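Local coordinates for conserved hypothetical protein (Corynebacterium diphtheriae NCTC 13129, PDB 2GS5) that is of unknown function but belongs to the YqgE/AlgH (UPF0301) family of bacterial proteins, at residues 4-9 / 183-188; 116-121 / 132-137; 36-41 / 89-94; 30-35 / 153-158. All blocks are in the same frame, centred on the assembly; numbering follows the deposited sequence.

Contact 1. Residues 4-9 / 183-188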
loop_
_atom_site.group_PDB
_atom_site.type_symbol
_atom_site.label_atom_id
_atom_site.label_comp_id
_atom_site.label_asym_id
_atom_site.label_seq_id
_atom_site.Cartn_x
_atom_site.Cartn_y
_atom_site.Cartn_z
ATOM N N ASP A 4 -12.287 -12.152 -15.860
ATOM C CA ASP A 4 -12.919 -11.180 -16.755
ATOM C C ASP A 4 -14.434 -11.074 -16.556
ATOM O O ASP A 4 -14.986 -9.971 -16.554
ATOM C CB ASP A 4 -12.626 -11.561 -18.213
ATOM C CG ASP A 4 -13.193 -10.566 -19.208
ATOM O OD1 ASP A 4 -12.807 -9.382 -19.151
ATOM O OD2 ASP A 4 -14.025 -10.972 -20.048
ATOM N N ARG A 5 -15.089 -12.220 -16.383
ATOM C CA ARG A 5 -16.547 -12.277 -16.226
ATOM C C ARG A 5 -17.094 -11.482 -15.037
ATOM O O ARG A 5 -18.268 -11.111 -15.035
ATOM C CB ARG A 5 -17.021 -13.727 -16.110
ATOM C CG ARG A 5 -17.185 -14.438 -17.435
ATOM C CD ARG A 5 -17.317 -15.939 -17.248
ATOM N NE ARG A 5 -18.392 -16.292 -16.318
ATOM C CZ ARG A 5 -18.241 -16.569 -15.019
ATOM N NH1 ARG A 5 -17.045 -16.543 -14.433
ATOM N NH2 ARG A 5 -19.311 -16.875 -14.292
ATOM N N LEU A 6 -16.261 -11.222 -14.030
ATOM C CA LEU A 6 -16.687 -10.400 -12.900
ATOM C C LEU A 6 -17.130 -9.006 -13.328
ATOM O O LEU A 6 -17.923 -8.372 -12.635
ATOM C CB LEU A 6 -15.576 -10.277 -11.850
ATOM C CG LEU A 6 -15.466 -11.460 -10.890
ATOM C CD1 LEU A 6 -14.232 -11.316 -10.024
ATOM C CD2 LEU A 6 -16.712 -11.558 -10.024
ATOM N N PHE A 7 -16.636 -8.543 -14.476
ATOM C CA PHE A 7 -16.794 -7.146 -14.873
ATOM C C PHE A 7 -17.772 -6.931 -16.027
ATOM O O PHE A 7 -17.757 -5.884 -16.673
ATOM C CB PHE A 7 -15.413 -6.563 -15.195
ATOM C CG PHE A 7 -14.449 -6.690 -14.054
ATOM C CD1 PHE A 7 -14.571 -5.866 -12.948
ATOM C CD2 PHE A 7 -13.467 -7.670 -14.056
ATOM C CE1 PHE A 7 -13.710 -5.988 -11.872
ATOM C CE2 PHE A 7 -12.601 -7.804 -12.979
ATOM C CZ PHE A 7 -12.721 -6.958 -11.890
ATOM N N ASN A 8 -18.648 -7.901 -16.255
ATOM C CA ASN A 8 -19.625 -7.797 -17.336
ATOM C C ASN A 8 -20.608 -6.638 -17.134
ATOM O O ASN A 8 -21.007 -5.991 -18.095
ATOM C CB ASN A 8 -20.395 -9.115 -17.499
ATOM C CG ASN A 8 -19.554 -10.219 -18.129
ATOM O OD1 ASN A 8 -18.447 -9.982 -18.614
ATOM N ND2 ASN A 8 -20.079 -11.435 -18.121
ATOM N N ALA A 9 -21.006 -6.396 -15.888
ATOM C CA ALA A 9 -21.885 -5.272 -15.548
ATOM C C ALA A 9 -21.151 -4.221 -14.715
ATOM O O ALA A 9 -21.448 -3.034 -14.802
ATOM C CB ALA A 9 -23.108 -5.773 -14.798
HETATM N N MSE A 183 -19.595 -7.996 -3.776
HETATM C CA MSE A 183 -19.784 -9.432 -3.832
HETATM C C MSE A 183 -19.366 -9.941 -5.201
HETATM O O MSE A 183 -19.549 -9.247 -6.211
HETATM C CB MSE A 183 -21.232 -9.804 -3.541
HETATM C CG MSE A 183 -21.607 -9.647 -2.095
HETATM SE SE MSE A 183 -20.844 -11.037 -0.948
HETATM C CE MSE A 183 -22.050 -12.492 -1.433
ATOM N N PRO A 184 -18.824 -11.165 -5.258
ATOM C CA PRO A 184 -18.651 -12.120 -4.163
ATOM C C PRO A 184 -17.330 -12.047 -3.396
ATOM O O PRO A 184 -17.019 -12.971 -2.661
ATOM C CB PRO A 184 -18.723 -13.452 -4.902
ATOM C CG PRO A 184 -18.018 -13.161 -6.195
ATOM C CD PRO A 184 -18.388 -11.742 -6.543
ATOM N N LEU A 185 -16.551 -10.983 -3.541
ATOM C CA LEU A 185 -15.192 -11.003 -2.993
ATOM C C LEU A 185 -15.116 -11.270 -1.486
ATOM O O LEU A 185 -14.208 -11.967 -1.051
ATOM C CB LEU A 185 -14.413 -9.727 -3.325
ATOM C CG LEU A 185 -14.237 -9.258 -4.777
ATOM C CD1 LEU A 185 -12.893 -8.537 -4.977
ATOM C CD2 LEU A 185 -14.441 -10.342 -5.830
ATOM N N PRO A 186 -16.038 -10.705 -0.681
ATOM C CA PRO A 186 -15.953 -11.021 0.753
ATOM C C PRO A 186 -16.038 -12.507 1.094
ATOM O O PRO A 186 -15.587 -12.909 2.171
ATOM C CB PRO A 186 -17.131 -10.246 1.363
ATOM C CG PRO A 186 -17.363 -9.134 0.411
ATOM C CD PRO A 186 -17.103 -9.727 -0.948
ATOM N N LEU A 187 -16.584 -13.316 0.183
ATOM C CA LEU A 187 -16.735 -14.764 0.404
ATOM C C LEU A 187 -15.394 -15.487 0.411
ATOM O O LEU A 187 -15.324 -16.650 0.834
ATOM C CB LEU A 187 -17.630 -15.381 -0.668
ATOM C CG LEU A 187 -19.081 -14.936 -0.661
ATOM C CD1 LEU A 187 -19.857 -15.629 -1.768
ATOM C CD2 LEU A 187 -19.708 -15.270 0.678
ATOM N N TYR A 188 -14.355 -14.821 -0.085
ATOM C CA TYR A 188 -13.018 -15.391 -0.132
ATOM C C TYR A 188 -12.072 -14.734 0.881
ATOM O O TYR A 188 -10.888 -15.073 0.960
ATOM C CB TYR A 188 -12.478 -15.302 -1.564
ATOM C CG TYR A 188 -13.483 -15.811 -2.577
ATOM C CD1 TYR A 188 -13.752 -17.168 -2.692
ATOM C CD2 TYR A 188 -14.214 -14.932 -3.369
ATOM C CE1 TYR A 188 -14.696 -17.646 -3.601
ATOM C CE2 TYR A 188 -15.163 -15.399 -4.279
ATOM C CZ TYR A 188 -15.403 -16.761 -4.387
ATOM O OH TYR A 188 -16.326 -17.249 -5.282
#
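Leu6 meets Pro184 and Leu185 through purely apolar packing, one methyl for each partner. Leu6 CD2 lies 3.9 Å from Pro184 CD, the two side chains crossing obliquely, while Leu6 CD1 makes the looser approach, 4.3 Å to Leu185 CD2. With chi1 of Leu6 at -82°, its CG stands beside the backbone N and the forked end is carried across toward the 183-188 loop. The peptide bond before Pro184 is cis.

Backbone bonds shape each partner separately. A short 3-10 segment at 4-6 is closed by Phe7 N donating to Asp4 O at 3.0 Å. In the other segment Leu187 N reaches Pro184 O at 2.9 Å and Tyr188 N reaches Leu185 O at 3.0 Å, a helix-like turn in the loop that follows helix 173-179. The contact thus joins the N-terminal loop to the C-terminal tail at the periphery of the fold.

Rings take part within each segment: Leu6 CB sits over one face of Phe7, 4.0 Å above its plane and toward the rim, and Leu187 CB lies over the centre of the Tyr188 ring. Among charged groups, Asp4 OD1 forms a salt bridge with Arg12. Leu185, the buried member, also packs on Met1, Phe2 and Met178.

Contact 2. Residues 116-121 / 132-137; sequences VNLGAD and MRLFAG
Val116 and Leu118 lean on Met132 and Leu134 across one face of the AlgH-like beta sheet, at the point where strand 113-116 gives way to a type I turn, Asn117 to Ala120, and then to helix 122-125. Strand 87-94 runs between the two partners and pairs antiparallel with both 113-116 and 129-141, so the side chains reach each other over an intervening strand. There Gly90 has no side chain to stand between them.

Val116 CG2 touches the selenium of Met132, a selenomethionine, at 4.0 Å, and the two side chains cross at about a right angle. The extended chi1 and chi2 of Met132 carry SE to the valine methyl, and the bend at chi3 (90°) turns only CE. Next to this pair, Leu134 CD2 is held in the fork of Leu118, 3.8 Å from both CD1 and CD2 of that residue. Both leucines also rest on Val88, and Leu134 continues onto Leu77 of strand 76-79. Val116 also touches Ile125 of helix 122-125.

The turn that presents Leu118 is fixed by polar atoms. Ala120 N donates to Asn117 O at 3.0 Å, Leu118 O accepts from Trp67 NE1, and Asp121 caps the following helix through Glu123 N. Asn117 also forms an Asx turn: its OD1 takes the N-H of Gly119 at 2.9 Å, in the carbonyl plane and with an N-H...O angle of 148°.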
loop_
_atom_site.group_PDB
_atom_site.type_symbol
_atom_site.label_atom_id
_atom_site.label_comp_id
_atom_site.label_asym_id
_atom_site.label_seq_id
_atom_site.Cartn_x
_atom_site.Cartn_y
_atom_site.Cartn_z
ATOM N N VAL A 116 5.786 10.360 2.157
ATOM C CA VAL A 116 6.518 11.298 3.003
ATOM C C VAL A 116 7.976 11.280 2.589
ATOM O O VAL A 116 8.589 10.216 2.515
ATOM C CB VAL A 116 6.425 10.904 4.491
ATOM C CG1 VAL A 116 7.186 11.893 5.367
ATOM C CG2 VAL A 116 4.963 10.808 4.931
ATOM N N ASN A 117 8.524 12.452 2.295
ATOM C CA ASN A 117 9.932 12.562 2.000
ATOM C C ASN A 117 10.727 12.370 3.279
ATOM O O ASN A 117 10.656 13.200 4.184
ATOM C CB ASN A 117 10.240 13.925 1.379
ATOM C CG ASN A 117 11.625 13.997 0.802
ATOM O OD1 ASN A 117 12.605 13.578 1.429
ATOM N ND2 ASN A 117 11.724 14.544 -0.408
ATOM N N LEU A 118 11.480 11.269 3.363
ATOM C CA LEU A 118 12.178 10.926 4.611
ATOM C C LEU A 118 13.420 11.782 4.863
ATOM O O LEU A 118 14.077 11.636 5.888
ATOM C CB LEU A 118 12.515 9.432 4.658
ATOM C CG LEU A 118 11.297 8.506 4.679
ATOM C CD1 LEU A 118 11.705 7.027 4.690
ATOM C CD2 LEU A 118 10.361 8.822 5.841
ATOM N N GLY A 119 13.736 12.672 3.923
ATOM C CA GLY A 119 14.723 13.720 4.148
ATOM C C GLY A 119 14.176 14.927 4.895
ATOM O O GLY A 119 14.942 15.816 5.287
ATOM N N ALA A 120 12.855 14.975 5.076
ATOM C CA ALA A 120 12.223 16.035 5.849
ATOM C C ALA A 120 12.631 15.952 7.318
ATOM O O ALA A 120 13.122 14.920 7.793
ATOM C CB ALA A 120 10.693 15.964 5.718
ATOM N N ASP A 121 12.423 17.050 8.031
ATOM C CA ASP A 121 12.560 17.076 9.475
ATOM C C ASP A 121 11.339 16.377 10.062
ATOM O O ASP A 121 10.213 16.828 9.835
ATOM C CB ASP A 121 12.623 18.535 9.941
ATOM C CG ASP A 121 12.878 18.679 11.431
ATOM O OD1 ASP A 121 12.739 17.709 12.203
ATOM O OD2 ASP A 121 13.223 19.809 11.836
HETATM N N MSE A 132 1.602 6.996 9.919
HETATM C CA MSE A 132 2.651 6.764 8.933
HETATM C C MSE A 132 3.227 5.360 9.103
HETATM O O MSE A 132 3.302 4.842 10.210
HETATM C CB MSE A 132 3.755 7.809 9.092
HETATM C CG MSE A 132 4.791 7.802 8.003
HETATM SE SE MSE A 132 6.131 9.142 8.418
HETATM C CE MSE A 132 7.297 7.969 9.462
ATOM N N ARG A 133 3.651 4.763 7.994
ATOM C CA ARG A 133 4.259 3.440 8.008
ATOM C C ARG A 133 5.434 3.439 7.046
ATOM O O ARG A 133 5.392 4.114 6.014
ATOM C CB ARG A 133 3.224 2.391 7.592
ATOM C CG ARG A 133 3.703 0.944 7.679
ATOM C CD ARG A 133 2.569 0.001 8.034
ATOM N NE ARG A 133 2.183 0.163 9.433
ATOM C CZ ARG A 133 1.090 -0.357 9.984
ATOM N NH1 ARG A 133 0.246 -1.066 9.254
ATOM N NH2 ARG A 133 0.844 -0.139 11.276
ATOM N N LEU A 134 6.473 2.696 7.404
ATOM C CA LEU A 134 7.707 2.632 6.613
ATOM C C LEU A 134 7.842 1.272 5.951
ATOM O O LEU A 134 7.611 0.241 6.576
ATOM C CB LEU A 134 8.924 2.904 7.496
ATOM C CG LEU A 134 8.985 4.327 8.049
ATOM C CD1 LEU A 134 10.084 4.469 9.078
ATOM C CD2 LEU A 134 9.205 5.334 6.932
ATOM N N PHE A 135 8.243 1.289 4.684
ATOM C CA PHE A 135 8.329 0.082 3.872
ATOM C C PHE A 135 9.709 -0.096 3.287
ATOM O O PHE A 135 10.236 0.811 2.654
ATOM C CB PHE A 135 7.311 0.137 2.739
ATOM C CG PHE A 135 5.911 0.312 3.225
ATOM C CD1 PHE A 135 5.093 -0.785 3.460
ATOM C CD2 PHE A 135 5.424 1.587 3.513
ATOM C CE1 PHE A 135 3.813 -0.629 3.957
ATOM C CE2 PHE A 135 4.137 1.749 3.992
ATOM C CZ PHE A 135 3.332 0.648 4.218
ATOM N N ALA A 136 10.279 -1.278 3.501
ATOM C CA ALA A 136 11.576 -1.649 2.947
ATOM C C ALA A 136 11.334 -2.428 1.667
ATOM O O ALA A 136 10.651 -3.452 1.683
ATOM C CB ALA A 136 12.359 -2.501 3.957
ATOM N N GLY A 137 11.867 -1.933 0.558
ATOM C CA GLY A 137 11.699 -2.582 -0.731
ATOM C C GLY A 137 10.402 -2.181 -1.394
ATOM O O GLY A 137 9.535 -1.556 -0.778
#

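Contact 3. Residues 36-41 / 89-94; sequences VILIIE and VGVGVT
No flat side chain enters the meeting of Leu38 with Val91 and of Ile40 with Val89; the interface has neither ring faces nor edges and is built from branched aliphatic groups. Its closest point is Leu38 CD2, which comes 3.7 Å from Val91 CG1 and 4.1 Å from Val91 CG2. One leucine methyl thus nests against both valine methyls, and the two side chains reach toward each other tip to tip. In Leu38 CG is anti to the backbone N (chi1 177°), and chi2 leaves CD2 as the outermost methyl, directed at Val91. The second pair is looser, Ile40 CD1 lying 4.3 Å from Val89 CG1.

The attraction is dispersive and hydrophobic, and the backbones stay well apart, with 8.7 Å between the CA atoms of Ile40 and Val91. Val89 and Val91 both face strand 36-42, while the alternating Gly90 and Gly92 belong to the other side of their strand. Ile40 and Glu41 together face Phe48 in a classic beta bulge, a local irregularity in the pairing with strand 47-51 at the very residue that meets Val89.

Strands 36-42 and 87-94 belong to one mixed sheet but are not neighbours in it: strands 47-51 and 129-141 come between them in the order of pairing, so the contact is made by side chains and not by strand pairing. Strand 47-51 supports Ile40 through Phe48 and Val50, Met115 of strand 113-116 also touches Ile40, Leu38 leans on Leu52 and Ala160, and helix 162-166 packs Val165 against Val91.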
loop_
_atom_site.group_PDB
_atom_site.type_symbol
_atom_site.label_atom_id
_atom_site.label_comp_id
_atom_site.label_asym_id
_atom_site.label_seq_id
_atom_site.Cartn_x
_atom_site.Cartn_y
_atom_site.Cartn_z
ATOM N N VAL A 36 -1.317 -6.878 -0.693
ATOM C CA VAL A 36 -2.162 -5.724 -0.969
ATOM C C VAL A 36 -1.206 -4.598 -1.303
ATOM O O VAL A 36 -0.620 -3.992 -0.400
ATOM C CB VAL A 36 -3.018 -5.326 0.245
ATOM C CG1 VAL A 36 -3.836 -4.073 -0.047
ATOM C CG2 VAL A 36 -3.917 -6.493 0.666
ATOM N N ILE A 37 -1.022 -4.344 -2.596
ATOM C CA ILE A 37 0.059 -3.461 -3.020
ATOM C C ILE A 37 -0.469 -2.075 -3.331
ATOM O O ILE A 37 -1.202 -1.887 -4.286
ATOM C CB ILE A 37 0.829 -4.050 -4.212
ATOM C CG1 ILE A 37 1.438 -5.403 -3.798
ATOM C CG2 ILE A 37 1.945 -3.081 -4.670
ATOM C CD1 ILE A 37 2.032 -6.172 -4.911
ATOM N N LEU A 38 -0.094 -1.115 -2.490
ATOM C CA LEU A 38 -0.447 0.286 -2.697
ATOM C C LEU A 38 0.394 0.871 -3.817
ATOM O O LEU A 38 1.620 0.891 -3.732
ATOM C CB LEU A 38 -0.201 1.080 -1.420
ATOM C CG LEU A 38 -0.442 2.583 -1.470
ATOM C CD1 LEU A 38 -1.908 2.893 -1.685
ATOM C CD2 LEU A 38 0.072 3.247 -0.195
ATOM N N ILE A 39 -0.272 1.353 -4.860
ATOM C CA ILE A 39 0.411 2.013 -5.969
ATOM C C ILE A 39 0.866 3.396 -5.515
ATOM O O ILE A 39 0.053 4.212 -5.067
ATOM C CB ILE A 39 -0.493 2.110 -7.223
ATOM C CG1 ILE A 39 -0.861 0.703 -7.705
ATOM C CG2 ILE A 39 0.182 2.932 -8.331
ATOM C CD1 ILE A 39 -1.911 0.685 -8.793
ATOM N N ILE A 40 2.176 3.635 -5.597
ATOM C CA ILE A 40 2.769 4.909 -5.154
ATOM C C ILE A 40 3.283 5.768 -6.311
ATOM O O ILE A 40 3.612 6.947 -6.120
ATOM C CB ILE A 40 3.913 4.661 -4.130
ATOM C CG1 ILE A 40 5.074 3.868 -4.752
ATOM C CG2 ILE A 40 3.363 3.942 -2.897
ATOM C CD1 ILE A 40 6.212 3.604 -3.776
ATOM N N GLU A 41 3.376 5.180 -7.492
ATOM C CA GLU A 41 3.792 5.902 -8.695
ATOM C C GLU A 41 3.310 5.118 -9.905
ATOM O O GLU A 41 3.499 3.912 -9.983
ATOM C CB GLU A 41 5.311 6.050 -8.731
ATOM C CG GLU A 41 5.875 6.633 -10.020
ATOM C CD GLU A 41 5.834 8.152 -10.088
ATOM O OE1 GLU A 41 5.424 8.812 -9.106
ATOM O OE2 GLU A 41 6.217 8.673 -11.142
ATOM N N VAL A 89 10.579 3.596 1.990
ATOM C CA VAL A 89 9.511 4.517 1.572
ATOM C C VAL A 89 8.655 4.808 2.806
ATOM O O VAL A 89 8.363 3.900 3.571
ATOM C CB VAL A 89 8.558 3.835 0.502
ATOM C CG1 VAL A 89 7.284 4.672 0.242
ATOM C CG2 VAL A 89 9.288 3.573 -0.779
ATOM N N GLY A 90 8.232 6.055 2.986
ATOM C CA GLY A 90 7.232 6.390 4.017
ATOM C C GLY A 90 5.899 6.707 3.366
ATOM O O GLY A 90 5.843 7.522 2.440
ATOM N N VAL A 91 4.837 6.065 3.847
ATOM C CA VAL A 91 3.480 6.392 3.437
ATOM C C VAL A 91 2.740 6.943 4.658
ATOM O O VAL A 91 2.697 6.299 5.709
ATOM C CB VAL A 91 2.730 5.174 2.873
ATOM C CG1 VAL A 91 1.342 5.588 2.412
ATOM C CG2 VAL A 91 3.494 4.570 1.692
ATOM N N GLY A 92 2.173 8.135 4.520
ATOM C CA GLY A 92 1.447 8.779 5.598
ATOM C C GLY A 92 -0.018 8.981 5.284
ATOM O O GLY A 92 -0.456 8.853 4.138
ATOM N N VAL A 93 -0.763 9.294 6.338
ATOM C CA VAL A 93 -2.139 9.744 6.262
ATOM C C VAL A 93 -2.136 11.200 6.734
ATOM O O VAL A 93 -1.702 11.485 7.847
ATOM C CB VAL A 93 -3.052 8.884 7.164
ATOM C CG1 VAL A 93 -4.505 9.392 7.144
ATOM C CG2 VAL A 93 -2.951 7.385 6.776
ATOM N N THR A 94 -2.562 12.128 5.880
ATOM C CA THR A 94 -2.512 13.546 6.249
ATOM C C THR A 94 -3.456 13.849 7.410
ATOM O O THR A 94 -4.544 13.280 7.512
ATOM C CB THR A 94 -2.859 14.478 5.064
ATOM O OG1 THR A 94 -4.176 14.192 4.595
ATOM C CG2 THR A 94 -1.859 14.316 3.914
#

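Contact 4. Residues 30-35 / 153-158; sequences EDFARS and GDWFVA
Chi1 of Trp155, at -51°, sets the indole beside the backbone N and swings its six-membered ring toward Phe32 and Ser35. Ser35 answers with chi1 at 58°, its OG tucked between the backbone N and the carbonyl carbon, at the indole edge. Ser35 OG lies near the ring plane, 3.5 Å from Trp155 CZ3 and 3.8 Å from Trp155 CH2. Phe32 CD1 approaches the same edge, 4.0 Å from Trp155 CH2, the two aromatic side chains being set obliquely to each other.

Phe32 to Ser35 form a type II turn leading into strand 36-42, with Arg34 at its positive-phi position. Phe32 O is gripped twice, by Ser35 OG at 2.7 Å and Ser35 N at 3.1 Å, both from the same face of its plane; the hydroxyl is tilted 22° out of that plane. On the five-membered ring of the indole, Trp155 NE1 donates to Glu149 of helix 145-151, which helps fix the ring's rotation.

Because the Ser35 hydroxyl gives its proton to Phe32 O, its oxygen probably turns partial negative charge to the weakly positive C-H rim of the indole, a mild polar attraction within otherwise apolar packing.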
loop_
_atom_site.group_PDB
_atom_site.type_symbol
_atom_site.label_atom_id
_atom_site.label_comp_id
_atom_site.label_asym_id
_atom_site.label_seq_id
_atom_site.Cartn_x
_atom_site.Cartn_y
_atom_site.Cartn_z
ATOM N N GLU A 30 5.873 -16.671 -2.849
ATOM C CA GLU A 30 6.134 -16.191 -1.507
ATOM C C GLU A 30 6.165 -14.660 -1.438
ATOM O O GLU A 30 5.679 -14.078 -0.473
ATOM C CB GLU A 30 7.408 -16.812 -0.932
ATOM C CG GLU A 30 8.680 -16.585 -1.719
ATOM C CD GLU A 30 9.865 -17.327 -1.115
ATOM O OE1 GLU A 30 9.758 -18.552 -0.898
ATOM O OE2 GLU A 30 10.907 -16.695 -0.849
ATOM N N ASP A 31 6.702 -14.007 -2.467
ATOM C CA ASP A 31 6.799 -12.550 -2.456
ATOM C C ASP A 31 5.462 -11.827 -2.613
ATOM O O ASP A 31 5.344 -10.679 -2.195
ATOM C CB ASP A 31 7.747 -12.048 -3.555
ATOM C CG ASP A 31 9.209 -12.345 -3.270
ATOM O OD1 ASP A 31 9.561 -12.696 -2.123
ATOM O OD2 ASP A 31 10.025 -12.232 -4.212
ATOM N N PHE A 32 4.471 -12.456 -3.239
ATOM C CA PHE A 32 3.228 -11.746 -3.570
ATOM C C PHE A 32 1.937 -12.381 -3.062
ATOM O O PHE A 32 0.873 -11.776 -3.160
ATOM C CB PHE A 32 3.129 -11.525 -5.081
ATOM C CG PHE A 32 4.204 -10.641 -5.624
ATOM C CD1 PHE A 32 4.085 -9.271 -5.514
ATOM C CD2 PHE A 32 5.335 -11.170 -6.230
ATOM C CE1 PHE A 32 5.077 -8.437 -5.997
ATOM C CE2 PHE A 32 6.311 -10.340 -6.720
ATOM C CZ PHE A 32 6.186 -8.979 -6.600
ATOM N N ALA A 33 2.020 -13.588 -2.511
ATOM C CA ALA A 33 0.814 -14.248 -2.043
ATOM C C ALA A 33 0.108 -13.374 -1.008
ATOM O O ALA A 33 0.738 -12.856 -0.072
ATOM C CB ALA A 33 1.130 -15.621 -1.458
ATOM N N ARG A 34 -1.199 -13.210 -1.205
ATOM C CA ARG A 34 -2.051 -12.453 -0.291
ATOM C C ARG A 34 -1.517 -11.052 -0.007
ATOM O O ARG A 34 -1.680 -10.521 1.084
ATOM C CB ARG A 34 -2.268 -13.244 1.004
ATOM C CG ARG A 34 -2.867 -14.647 0.765
ATOM C CD ARG A 34 -4.216 -14.625 0.024
ATOM N NE ARG A 34 -4.577 -15.936 -0.524
ATOM C CZ ARG A 34 -5.425 -16.792 0.036
ATOM N NH1 ARG A 34 -5.681 -17.945 -0.568
ATOM N NH2 ARG A 34 -6.026 -16.510 1.185
ATOM N N SER A 35 -0.899 -10.454 -1.020
ATOM C CA SER A 35 -0.421 -9.090 -0.907
ATOM C C SER A 35 -1.526 -8.086 -1.205
ATOM O O SER A 35 -2.536 -8.390 -1.856
ATOM C CB SER A 35 0.778 -8.859 -1.832
ATOM O OG SER A 35 0.481 -9.123 -3.188
ATOM N N GLY A 153 -6.358 -11.830 -14.375
ATOM C CA GLY A 153 -7.047 -12.099 -13.114
ATOM C C GLY A 153 -6.170 -12.105 -11.867
ATOM O O GLY A 153 -6.638 -12.502 -10.798
ATOM N N ASP A 154 -4.925 -11.636 -11.986
ATOM C CA ASP A 154 -3.945 -11.679 -10.874
ATOM C C ASP A 154 -4.258 -10.728 -9.730
ATOM O O ASP A 154 -3.908 -11.001 -8.569
ATOM C CB ASP A 154 -2.533 -11.319 -11.360
ATOM C CG ASP A 154 -1.917 -12.370 -12.258
ATOM O OD1 ASP A 154 -2.571 -13.406 -12.556
ATOM O OD2 ASP A 154 -0.766 -12.131 -12.685
ATOM N N TRP A 155 -4.880 -9.603 -10.065
ATOM C CA TRP A 155 -5.097 -8.520 -9.119
ATOM C C TRP A 155 -6.495 -7.963 -9.255
ATOM O O TRP A 155 -7.050 -7.952 -10.351
ATOM C CB TRP A 155 -4.150 -7.361 -9.405
ATOM C CG TRP A 155 -2.724 -7.729 -9.531
ATOM C CD1 TRP A 155 -2.014 -7.830 -10.682
ATOM C CD2 TRP A 155 -1.820 -8.037 -8.471
ATOM N NE1 TRP A 155 -0.724 -8.180 -10.412
ATOM C CE2 TRP A 155 -0.578 -8.320 -9.057
ATOM C CE3 TRP A 155 -1.940 -8.099 -7.078
ATOM C CZ2 TRP A 155 0.538 -8.671 -8.303
ATOM C CZ3 TRP A 155 -0.821 -8.442 -6.330
ATOM C CH2 TRP A 155 0.396 -8.721 -6.943
ATOM N N PHE A 156 -7.044 -7.494 -8.139
ATOM C CA PHE A 156 -8.252 -6.688 -8.134
ATOM C C PHE A 156 -7.857 -5.293 -7.657
ATOM O O PHE A 156 -7.240 -5.139 -6.605
ATOM C CB PHE A 156 -9.323 -7.300 -7.227
ATOM C CG PHE A 156 -10.632 -6.557 -7.243
ATOM C CD1 PHE A 156 -11.594 -6.833 -8.198
ATOM C CD2 PHE A 156 -10.895 -5.577 -6.297
ATOM C CE1 PHE A 156 -12.809 -6.153 -8.207
ATOM C CE2 PHE A 156 -12.087 -4.899 -6.309
ATOM C CZ PHE A 156 -13.042 -5.172 -7.253
ATOM N N VAL A 157 -8.202 -4.291 -8.456
ATOM C CA VAL A 157 -7.843 -2.907 -8.171
ATOM C C VAL A 157 -8.940 -2.273 -7.338
ATOM O O VAL A 157 -10.102 -2.279 -7.745
ATOM C CB VAL A 157 -7.630 -2.123 -9.463
ATOM C CG1 VAL A 157 -7.198 -0.685 -9.188
ATOM C CG2 VAL A 157 -6.603 -2.817 -10.297
ATOM N N ALA A 158 -8.578 -1.754 -6.168
ATOM C CA ALA A 158 -9.543 -1.149 -5.239
ATOM C C ALA A 158 -8.966 0.095 -4.588
ATOM O O ALA A 158 -7.758 0.218 -4.444
ATOM C CB ALA A 158 -9.929 -2.142 -4.154
#

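How the contacts relate
Contacts 2 and 3 share the sheet, their centres 10 Å apart: Phe135 N approaches Val89 O at 2.8 Å and Val116 N approaches Gly90 O at 2.9 Å, both probable hydrogen bonds. Contact 3 leads on to contact 4 through Ile37, whose CD1 packs 3.6 Å from Trp155 CH2. Contact 4 in turn passes to contact 1, where Phe156 CG meets Leu185 CD1 at 3.8 Å. The four therefore form a continuous chain of touching contacts through the molecule, contacts 1 and 2 lying on opposite sides of its centre with centres about 35 Å apart. Contact 1 closes the loop of chain that encloses the others. The function is unknown, and none of the four can be tied to an active site.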